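Aspartate aminotransferase, cytoplasmic (Schizosaccharomyces pombe 972h-, PDB 6JPK) catalyses the pyridoxal 5'-phosphate-dependent transfer of an amino group between L-aspartate and 2-oxoglutarate, giving oxaloacetate and L-glutamate, and works as a homodimer. Local coordinates at residues Ala116-Thr121 with Asp246-Gln251; His130-Asn135 with Lys175-Gly180; Val140-Trp145 with Val150-Tyr155. The protein carries 1 engineered substitution. All coordinates share one frame; numbering follows the deposited sequence.

Contact 1 of 3, residues Ala116-Thr121 with Asp246-Gln251; sequences ASFIET and DFFVCQ
Helix segment 116-121 and strand segment 246-251 lie too far apart for backbone contact, with 9.6 Å between I119 CA and F248 CA, the nearest such pair, so side chains alone bridge the gap. This is helix-on-sheet packing in the large, PLP-binding domain of a class-I (fold type I) aminotransferase: helix 107-127 lies against the central mixed sheet, in which strand 247-252 runs between the antiparallel strand 264-270 and the parallel strand 215-220. One strand residue, F248, receives two consecutive helix residues. It points toward the helix, and chi1 of -64° places its ring beside the backbone N, where I119 meets a face and F118 the rim. I119 comes from the opposite direction and lays its end over one face of that ring; CD1 is 3.9 Å from the F248 ring centroid and only 14° off the ring normal, a CH-pi contact. CG1 of I119 follows, 3.8 Å from F248 CZ. F118 reaches F248 at the far end of the ring. The two phenyl groups meet rim to rim with planes at 46°, neither covering the face of the other. All three side chains are buried: V217 of the neighbouring strand touches both I119 and F248, V280 and L284 of helix 274-289 pack on F118, and F6 and I9 of the second subunit reach F118 as well. The F118 ring comes nearest to F248 through CD2, which stands 3.7 Å from F248 CZ.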
loop_
_atom_site.group_PDB
_atom_site.type_symbol
_atom_site.label_atom_id
_atom_site.label_comp_id
_atom_site.label_asym_id
_atom_site.label_seq_id
_atom_site.Cartn_x
_atom_site.Cartn_y
_atom_site.Cartn_z
ATOM N N ALA A 116 -14.208 2.947 -1.280
ATOM C CA ALA A 116 -15.036 3.144 -0.097
ATOM C C ALA A 116 -14.745 4.484 0.568
ATOM O O ALA A 116 -15.675 5.175 0.992
ATOM C CB ALA A 116 -14.827 2.000 0.894
ATOM N N SER A 117 -13.463 4.862 0.674
ATOM C CA SER A 117 -13.125 6.180 1.214
ATOM C C SER A 117 -13.769 7.284 0.388
ATOM O O SER A 117 -14.413 8.189 0.933
ATOM C CB SER A 117 -11.610 6.390 1.252
ATOM O OG SER A 117 -10.971 5.399 2.026
ATOM N N PHE A 118 -13.613 7.218 -0.935
ATOM C CA PHE A 118 -14.234 8.226 -1.784
ATOM C C PHE A 118 -15.753 8.236 -1.611
ATOM O O PHE A 118 -16.367 9.297 -1.433
ATOM C CB PHE A 118 -13.879 7.997 -3.257
ATOM C CG PHE A 118 -14.589 8.950 -4.165
ATOM C CD1 PHE A 118 -14.104 10.228 -4.349
ATOM C CD2 PHE A 118 -15.788 8.598 -4.762
ATOM C CE1 PHE A 118 -14.778 11.135 -5.152
ATOM C CE2 PHE A 118 -16.462 9.487 -5.552
ATOM C CZ PHE A 118 -15.954 10.772 -5.749
ATOM N N ILE A 119 -16.381 7.062 -1.677
ATOM C CA ILE A 119 -17.842 7.003 -1.624
ATOM C C ILE A 119 -18.358 7.477 -0.265
ATOM O O ILE A 119 -19.396 8.145 -0.184
ATOM C CB ILE A 119 -18.328 5.583 -1.972
ATOM C CG1 ILE A 119 -18.095 5.312 -3.471
ATOM C CG2 ILE A 119 -19.813 5.412 -1.640
ATOM C CD1 ILE A 119 -18.135 3.826 -3.860
ATOM N N GLU A 120 -17.646 7.154 0.818
ATOM C CA GLU A 120 -18.065 7.624 2.138
ATOM C C GLU A 120 -18.063 9.150 2.204
ATOM O O GLU A 120 -19.047 9.764 2.631
ATOM C CB GLU A 120 -17.168 7.027 3.227
ATOM C CG GLU A 120 -17.649 7.317 4.655
ATOM C CD GLU A 120 -17.284 8.713 5.149
ATOM O OE1 GLU A 120 -18.084 9.293 5.910
ATOM O OE2 GLU A 120 -16.215 9.240 4.776
ATOM N N THR A 121 -16.968 9.781 1.773
ATOM C CA THR A 121 -16.854 11.236 1.875
ATOM C C THR A 121 -17.823 11.954 0.939
ATOM O O THR A 121 -18.480 12.921 1.342
ATOM C CB THR A 121 -15.409 11.665 1.575
ATOM O OG1 THR A 121 -14.544 11.139 2.579
ATOM C CG2 THR A 121 -15.270 13.191 1.532
ATOM N N ASP A 246 -23.067 5.878 -14.021
ATOM C CA ASP A 246 -21.689 5.784 -13.557
ATOM C C ASP A 246 -21.594 4.749 -12.428
ATOM O O ASP A 246 -22.573 4.476 -11.723
ATOM C CB ASP A 246 -21.117 7.155 -13.142
ATOM C CG ASP A 246 -22.071 8.022 -12.304
ATOM O OD1 ASP A 246 -23.292 8.064 -12.578
ATOM O OD2 ASP A 246 -21.564 8.742 -11.401
ATOM N N PHE A 247 -20.424 4.122 -12.308
ATOM C CA PHE A 247 -20.230 3.049 -11.333
ATOM C C PHE A 247 -18.735 2.882 -11.078
ATOM O O PHE A 247 -17.902 3.499 -11.751
ATOM C CB PHE A 247 -20.878 1.732 -11.803
ATOM C CG PHE A 247 -20.265 1.139 -13.071
ATOM C CD1 PHE A 247 -20.555 1.671 -14.323
ATOM C CD2 PHE A 247 -19.432 0.024 -13.001
ATOM C CE1 PHE A 247 -20.003 1.121 -15.489
ATOM C CE2 PHE A 247 -18.871 -0.536 -14.159
ATOM C CZ PHE A 247 -19.161 0.012 -15.408
ATOM N N PHE A 248 -18.406 2.018 -10.105
ATOM C CA PHE A 248 -17.033 1.770 -9.669
ATOM C C PHE A 248 -16.633 0.323 -9.905
ATOM O O PHE A 248 -17.469 -0.588 -9.851
ATOM C CB PHE A 248 -16.832 2.072 -8.181
ATOM C CG PHE A 248 -17.036 3.513 -7.820
ATOM C CD1 PHE A 248 -18.318 4.030 -7.676
ATOM C CD2 PHE A 248 -15.941 4.351 -7.605
ATOM C CE1 PHE A 248 -18.514 5.362 -7.329
ATOM C CE2 PHE A 248 -16.129 5.684 -7.247
ATOM C CZ PHE A 248 -17.416 6.192 -7.126
ATOM N N VAL A 249 -15.337 0.113 -10.134
ATOM C CA VAL A 249 -14.778 -1.227 -10.299
ATOM C C VAL A 249 -13.497 -1.329 -9.481
ATOM O O VAL A 249 -12.622 -0.463 -9.591
ATOM C CB VAL A 249 -14.486 -1.559 -11.777
ATOM C CG1 VAL A 249 -13.962 -2.992 -11.896
ATOM C CG2 VAL A 249 -15.720 -1.348 -12.654
ATOM N N CYS A 250 -13.376 -2.390 -8.682
ATOM C CA CYS A 250 -12.152 -2.693 -7.944
ATOM C C CYS A 250 -11.541 -3.972 -8.508
ATOM O O CYS A 250 -12.157 -5.040 -8.438
ATOM C CB CYS A 250 -12.428 -2.844 -6.449
ATOM S SG CYS A 250 -13.289 -1.430 -5.738
ATOM N N GLN A 251 -10.324 -3.865 -9.042
ATOM C CA GLN A 251 -9.717 -4.897 -9.873
ATOM C C GLN A 251 -8.426 -5.369 -9.232
ATOM O O GLN A 251 -7.613 -4.551 -8.797
ATOM C CB GLN A 251 -9.447 -4.351 -11.276
ATOM C CG GLN A 251 -8.652 -5.234 -12.216
ATOM C CD GLN A 251 -8.321 -4.483 -13.508
ATOM O OE1 GLN A 251 -8.103 -3.269 -13.479
ATOM N NE2 GLN A 251 -8.324 -5.186 -14.640
#

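Contact 2 of 3, residues His130-Asn135 with Lys175-Gly180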
loop_
_atom_site.group_PDB
_atom_site.type_symbol
_atom_site.label_atom_id
_atom_site.label_comp_id
_atom_site.label_asym_id
_atom_site.label_seq_id
_atom_site.Cartn_x
_atom_site.Cartn_y
_atom_site.Cartn_z
ATOM N N HIS A 130 -26.510 3.180 3.015
ATOM C CA HIS A 130 -25.772 2.023 3.506
ATOM C C HIS A 130 -25.174 1.257 2.329
ATOM O O HIS A 130 -25.605 1.413 1.184
ATOM C CB HIS A 130 -26.678 1.085 4.312
ATOM C CG HIS A 130 -27.336 1.727 5.496
ATOM N ND1 HIS A 130 -28.231 1.051 6.300
ATOM C CD2 HIS A 130 -27.231 2.974 6.015
ATOM C CE1 HIS A 130 -28.659 1.858 7.257
ATOM N NE2 HIS A 130 -28.069 3.031 7.106
ATOM N N VAL A 131 -24.189 0.404 2.621
ATOM C CA VAL A 131 -23.616 -0.488 1.618
ATOM C C VAL A 131 -24.134 -1.900 1.869
ATOM O O VAL A 131 -24.229 -2.347 3.020
ATOM C CB VAL A 131 -22.070 -0.449 1.590
ATOM C CG1 VAL A 131 -21.463 -0.849 2.937
ATOM C CG2 VAL A 131 -21.529 -1.363 0.463
ATOM N N TYR A 132 -24.498 -2.586 0.786
ATOM C CA TYR A 132 -25.024 -3.942 0.826
ATOM C C TYR A 132 -23.995 -4.898 0.234
ATOM O O TYR A 132 -23.536 -4.700 -0.894
ATOM C CB TYR A 132 -26.342 -4.056 0.055
ATOM C CG TYR A 132 -27.539 -3.503 0.794
ATOM C CD1 TYR A 132 -27.683 -2.130 0.988
ATOM C CD2 TYR A 132 -28.534 -4.350 1.286
ATOM C CE1 TYR A 132 -28.778 -1.613 1.657
ATOM C CE2 TYR A 132 -29.637 -3.842 1.960
ATOM C CZ TYR A 132 -29.747 -2.472 2.143
ATOM O OH TYR A 132 -30.831 -1.948 2.802
ATOM N N ILE A 133 -23.651 -5.930 0.999
ATOM C CA ILE A 133 -22.698 -6.953 0.602
ATOM C C ILE A 133 -23.391 -8.310 0.662
ATOM O O ILE A 133 -24.379 -8.493 1.370
ATOM C CB ILE A 133 -21.453 -6.939 1.506
ATOM C CG1 ILE A 133 -21.827 -7.476 2.895
ATOM C CG2 ILE A 133 -20.898 -5.523 1.615
ATOM C CD1 ILE A 133 -20.701 -7.381 3.897
ATOM N N SER A 134 -22.864 -9.275 -0.096
ATOM C CA SER A 134 -23.532 -10.567 -0.160
ATOM C C SER A 134 -23.378 -11.313 1.167
ATOM O O SER A 134 -22.402 -11.135 1.904
ATOM C CB SER A 134 -22.983 -11.416 -1.315
ATOM O OG SER A 134 -21.628 -11.796 -1.105
ATOM N N ASN A 135 -24.368 -12.146 1.473
ATOM C CA ASN A 135 -24.305 -13.027 2.634
ATOM C C ASN A 135 -24.219 -14.470 2.155
ATOM O O ASN A 135 -25.238 -15.043 1.735
ATOM C CB ASN A 135 -25.535 -12.824 3.524
ATOM C CG ASN A 135 -25.424 -13.569 4.842
ATOM O OD1 ASN A 135 -24.378 -14.141 5.159
ATOM N ND2 ASN A 135 -26.498 -13.558 5.618
ATOM N N LYS A 175 -34.981 -4.687 -4.143
ATOM C CA LYS A 175 -36.179 -3.876 -4.316
ATOM C C LYS A 175 -36.568 -3.138 -3.038
ATOM O O LYS A 175 -37.110 -2.032 -3.115
ATOM C CB LYS A 175 -37.341 -4.743 -4.794
ATOM C CG LYS A 175 -37.119 -5.400 -6.143
ATOM C CD LYS A 175 -38.227 -6.421 -6.399
ATOM C CE LYS A 175 -38.235 -6.886 -7.845
ATOM N NZ LYS A 175 -39.037 -8.124 -8.025
ATOM N N SER A 176 -36.302 -3.710 -1.863
ATOM C CA SER A 176 -36.758 -3.087 -0.622
ATOM C C SER A 176 -35.724 -2.157 0.001
ATOM O O SER A 176 -36.073 -1.378 0.888
ATOM C CB SER A 176 -37.156 -4.166 0.398
ATOM O OG SER A 176 -36.028 -4.959 0.726
ATOM N N ALA A 177 -34.466 -2.228 -0.421
ATOM C CA ALA A 177 -33.452 -1.350 0.133
ATOM C C ALA A 177 -33.767 0.098 -0.235
ATOM O O ALA A 177 -34.321 0.362 -1.305
ATOM C CB ALA A 177 -32.058 -1.730 -0.380
ATOM N N PRO A 178 -33.453 1.044 0.650
ATOM C CA PRO A 178 -33.685 2.461 0.339
ATOM C C PRO A 178 -33.040 2.846 -0.984
ATOM O O PRO A 178 -31.951 2.377 -1.323
ATOM C CB PRO A 178 -33.026 3.190 1.515
ATOM C CG PRO A 178 -33.100 2.189 2.661
ATOM C CD PRO A 178 -32.889 0.848 1.999
ATOM N N GLU A 179 -33.738 3.690 -1.745
ATOM C CA GLU A 179 -33.208 4.149 -3.023
ATOM C C GLU A 179 -31.815 4.738 -2.841
ATOM O O GLU A 179 -31.536 5.425 -1.855
ATOM C CB GLU A 179 -34.144 5.192 -3.647
ATOM C CG GLU A 179 -35.444 4.611 -4.182
ATOM C CD GLU A 179 -36.177 5.569 -5.127
ATOM O OE1 GLU A 179 -36.801 5.080 -6.096
ATOM O OE2 GLU A 179 -36.120 6.801 -4.904
ATOM N N GLY A 180 -30.933 4.452 -3.795
ATOM C CA GLY A 180 -29.592 4.988 -3.730
ATOM C C GLY A 180 -28.692 4.315 -2.727
ATOM O O GLY A 180 -27.669 4.896 -2.346
#
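Y132 and A177 bury most of the surface here, and P178 adds a smaller share at the margin. The tyrosine points from strand 131-135 toward the turn that follows helix 167-176, and it is the far end of its ring that arrives: A177 CB sits 3.4 Å from Y132 OH and 3.5 Å from Y132 CZ. The methyl carbon is almost equally distant from the two ring carbons next to CZ, at 3.9 Å from Y132 CE1 and 4.0 Å from Y132 CE2, and is thus centred across the phenol end. A chi1 of -77° sets the tyrosine ring beside its backbone N. A177 is the first residue beyond the helix to leave helical backbone angles, and the chain turns there into the loop leading to strand 182-186. The contact thereby joins strand 131-135 to the loop between helix 167-176 and strand 182-186, at the central sheet of the large domain, an alpha/beta arrangement of the fold type I PLP-dependent enzymes; strand 182-186 is the parallel neighbour of 131-135. From that strand F183 stacks on the Y132 ring and also touches A177, while the engineered E153 of strand 152-159 packs against the tyrosine too. P178 crosses the tyrosine at about a right angle and offers CD, the side-chain carbon bonded to N, 3.6 Å from Y132 OH. P178 is exposed, whereas Y132 and A177 are buried. The turn has polar ties of its own: A177 O accepts a hydrogen bond from NH2 of R212, and P178 O one from S181 OG.

Contact 3 of 3, residues Val140-Trp145 with Val150-Tyr155. Engineered in segment 150-155: E153 (natural residue Asp).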
loop_
_atom_site.group_PDB
_atom_site.type_symbol
_atom_site.label_atom_id
_atom_site.label_comp_id
_atom_site.label_asym_id
_atom_site.label_seq_id
_atom_site.Cartn_x
_atom_site.Cartn_y
_atom_site.Cartn_z
ATOM N N VAL A 140 -13.507 -9.144 4.805
ATOM C CA VAL A 140 -12.987 -7.783 4.798
ATOM C C VAL A 140 -13.959 -6.804 4.144
ATOM O O VAL A 140 -13.882 -5.601 4.404
ATOM C CB VAL A 140 -11.600 -7.769 4.121
ATOM C CG1 VAL A 140 -11.082 -6.362 3.956
ATOM C CG2 VAL A 140 -10.618 -8.580 4.967
ATOM N N HIS A 141 -14.887 -7.273 3.306
ATOM C CA HIS A 141 -15.858 -6.342 2.733
ATOM C C HIS A 141 -16.637 -5.625 3.826
ATOM O O HIS A 141 -16.922 -4.428 3.709
ATOM C CB HIS A 141 -16.819 -7.065 1.788
ATOM C CG HIS A 141 -16.268 -7.282 0.411
ATOM N ND1 HIS A 141 -16.898 -8.073 -0.528
ATOM C CD2 HIS A 141 -15.147 -6.810 -0.184
ATOM C CE1 HIS A 141 -16.182 -8.086 -1.639
ATOM N NE2 HIS A 141 -15.118 -7.326 -1.456
ATOM N N ARG A 142 -16.973 -6.327 4.908
ATOM C CA ARG A 142 -17.739 -5.684 5.969
ATOM C C ARG A 142 -16.868 -4.744 6.793
ATOM O O ARG A 142 -17.211 -3.573 6.967
ATOM C CB ARG A 142 -18.393 -6.723 6.884
ATOM C CG ARG A 142 -18.977 -6.078 8.141
ATOM C CD ARG A 142 -19.686 -7.080 9.062
ATOM N NE ARG A 142 -20.895 -7.622 8.439
ATOM C CZ ARG A 142 -22.104 -7.070 8.509
ATOM N NH1 ARG A 142 -22.312 -5.930 9.176
ATOM N NH2 ARG A 142 -23.121 -7.671 7.907
ATOM N N THR A 143 -15.737 -5.239 7.312
ATOM C CA THR A 143 -14.940 -4.429 8.231
ATOM C C THR A 143 -14.307 -3.236 7.529
ATOM O O THR A 143 -14.189 -2.167 8.126
ATOM C CB THR A 143 -13.853 -5.281 8.912
ATOM O OG1 THR A 143 -13.050 -5.936 7.924
ATOM C CG2 THR A 143 -14.483 -6.335 9.800
ATOM N N LEU A 144 -13.916 -3.381 6.264
ATOM C CA LEU A 144 -13.313 -2.246 5.571
ATOM C C LEU A 144 -14.288 -1.076 5.489
ATOM O O LEU A 144 -13.909 0.081 5.731
ATOM C CB LEU A 144 -12.840 -2.679 4.180
ATOM C CG LEU A 144 -12.176 -1.631 3.283
ATOM C CD1 LEU A 144 -11.062 -2.264 2.436
ATOM C CD2 LEU A 144 -13.203 -0.933 2.385
ATOM N N TRP A 145 -15.562 -1.362 5.175
ATOM C CA TRP A 145 -16.555 -0.302 5.036
ATOM C C TRP A 145 -16.974 0.241 6.391
ATOM O O TRP A 145 -17.120 1.459 6.550
ATOM C CB TRP A 145 -17.776 -0.811 4.259
ATOM C CG TRP A 145 -17.538 -0.855 2.776
ATOM C CD1 TRP A 145 -16.912 -1.839 2.073
ATOM C CD2 TRP A 145 -17.930 0.135 1.817
ATOM N NE1 TRP A 145 -16.882 -1.523 0.732
ATOM C CE2 TRP A 145 -17.494 -0.313 0.552
ATOM C CE3 TRP A 145 -18.595 1.362 1.909
ATOM C CZ2 TRP A 145 -17.709 0.414 -0.610
ATOM C CZ3 TRP A 145 -18.811 2.086 0.746
ATOM C CH2 TRP A 145 -18.371 1.607 -0.496
ATOM N N VAL A 150 -19.228 3.593 7.244
ATOM C CA VAL A 150 -20.437 3.270 6.495
ATOM C C VAL A 150 -21.137 2.094 7.164
ATOM O O VAL A 150 -20.495 1.123 7.587
ATOM C CB VAL A 150 -20.102 2.964 5.022
ATOM C CG1 VAL A 150 -21.389 2.760 4.198
ATOM C CG2 VAL A 150 -19.287 4.097 4.428
ATOM N N THR A 151 -22.459 2.178 7.258
ATOM C CA THR A 151 -23.262 1.078 7.776
ATOM C C THR A 151 -23.404 -0.002 6.707
ATOM O O THR A 151 -23.704 0.297 5.546
ATOM C CB THR A 151 -24.636 1.586 8.221
ATOM O OG1 THR A 151 -24.466 2.549 9.272
ATOM C CG2 THR A 151 -25.533 0.435 8.728
ATOM N N VAL A 152 -23.193 -1.253 7.110
ATOM C CA VAL A 152 -23.148 -2.407 6.219
ATOM C C VAL A 152 -24.409 -3.241 6.431
ATOM O O VAL A 152 -24.744 -3.605 7.563
ATOM C CB VAL A 152 -21.874 -3.241 6.465
ATOM C CG1 VAL A 152 -21.887 -4.543 5.646
ATOM C CG2 VAL A 152 -20.612 -2.397 6.146
ATOM N N GLU A 153 -25.130 -3.502 5.350
ATOM C CA GLU A 153 -26.254 -4.422 5.324
ATOM C C GLU A 153 -25.873 -5.595 4.432
ATOM O O GLU A 153 -24.821 -5.582 3.780
ATOM C CB GLU A 153 -27.521 -3.723 4.802
ATOM C CG GLU A 153 -27.813 -2.391 5.462
ATOM C CD GLU A 153 -28.444 -2.538 6.848
ATOM O OE1 GLU A 153 -28.712 -3.688 7.269
ATOM O OE2 GLU A 153 -28.676 -1.499 7.513
ATOM N N THR A 154 -26.717 -6.623 4.388
ATOM C CA THR A 154 -26.412 -7.745 3.511
ATOM C C THR A 154 -27.601 -8.038 2.604
ATOM O O THR A 154 -28.744 -7.670 2.889
ATOM C CB THR A 154 -26.007 -9.028 4.284
ATOM O OG1 THR A 154 -27.143 -9.574 4.943
ATOM C CG2 THR A 154 -24.936 -8.741 5.337
ATOM N N TYR A 155 -27.299 -8.672 1.474
ATOM C CA TYR A 155 -28.330 -9.308 0.687
ATOM C C TYR A 155 -28.110 -10.816 0.690
ATOM O O TYR A 155 -26.963 -11.270 0.776
ATOM C CB TYR A 155 -28.374 -8.781 -0.759
ATOM C CG TYR A 155 -27.072 -8.802 -1.540
ATOM C CD1 TYR A 155 -26.755 -9.873 -2.367
ATOM C CD2 TYR A 155 -26.184 -7.728 -1.484
ATOM C CE1 TYR A 155 -25.578 -9.895 -3.095
ATOM C CE2 TYR A 155 -24.998 -7.743 -2.204
ATOM C CZ TYR A 155 -24.709 -8.819 -3.022
ATOM O OH TYR A 155 -23.544 -8.835 -3.750
HETATM O O HOH W 1 -25.650 -6.283 8.430
#
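W145 and R142 of helix 140-147 pack on V150, V152 and T154 at strand 152-159, the next strand in the chain, in a helix-on-strand contact made of apolar side chains, one arginine and a backbone bond. V150 N donates to W145 O over 3.1 Å with an N-H...O angle of 158°, tying the end of the helix segment to V150. Beside this bond, the W145 indole and V150 lie side by side and point the same way; the valine meets the edge of the ring, with V150 CG2 3.8 Å from W145 CE3. V152 fits between W145 and R142. Its CG2, anti to the carbonyl carbon, is 3.8 Å from W145 CB and also near R142 O, while CG1, the branch anti to the backbone N, faces the arginine. The elements belong to a beta-alpha-beta unit, strand 131-135, helix 140-147, strand 152-159, and the segment axes of helix and returning strand run at 155°. V131 and I133 of strand 131-135 pack on V152, and A116 of helix 107-127 touches W145. R142 reaches obliquely across toward the strand and bends at chi3 (-67°), which brings its guanidinium group flat over V152, with CG1 3.7 Å above the centre of its plane. T154 meets the guanidinium at its edge, CG2 lying 3.3 Å from R142 NH2. The arginine's charged end also has polar partners: NH1 forms a salt bridge with E146, and NH2 donates over 2.9 Å to water 1. That water, in the guanidinium plane, donates in turn to V152 O.

Overall arrangement
Following the chain from the N terminus, the first of these segments is 116-121 on helix 107-127, which opens the widest loop; contact 1 closes it at strand 247-252, 125 residues on. Strand 131-135 follows that helix and begins the loop that contact 2 closes after helix 167-176. Within this lies the shortest loop, closed by contact 3 between 140-145 and 150-155, so the three nest one inside another without crossing. All reach the same mixed sheet. The strands of contacts 2 and 3, 131-135 and 152-159, are parallel neighbours, joined by a probable hydrogen bond between V131 O and N of the engineered E153, while contacts 1 and 3 meet where E120 packs on V150 and I119 on W145. Contacts 1 and 2 do not touch.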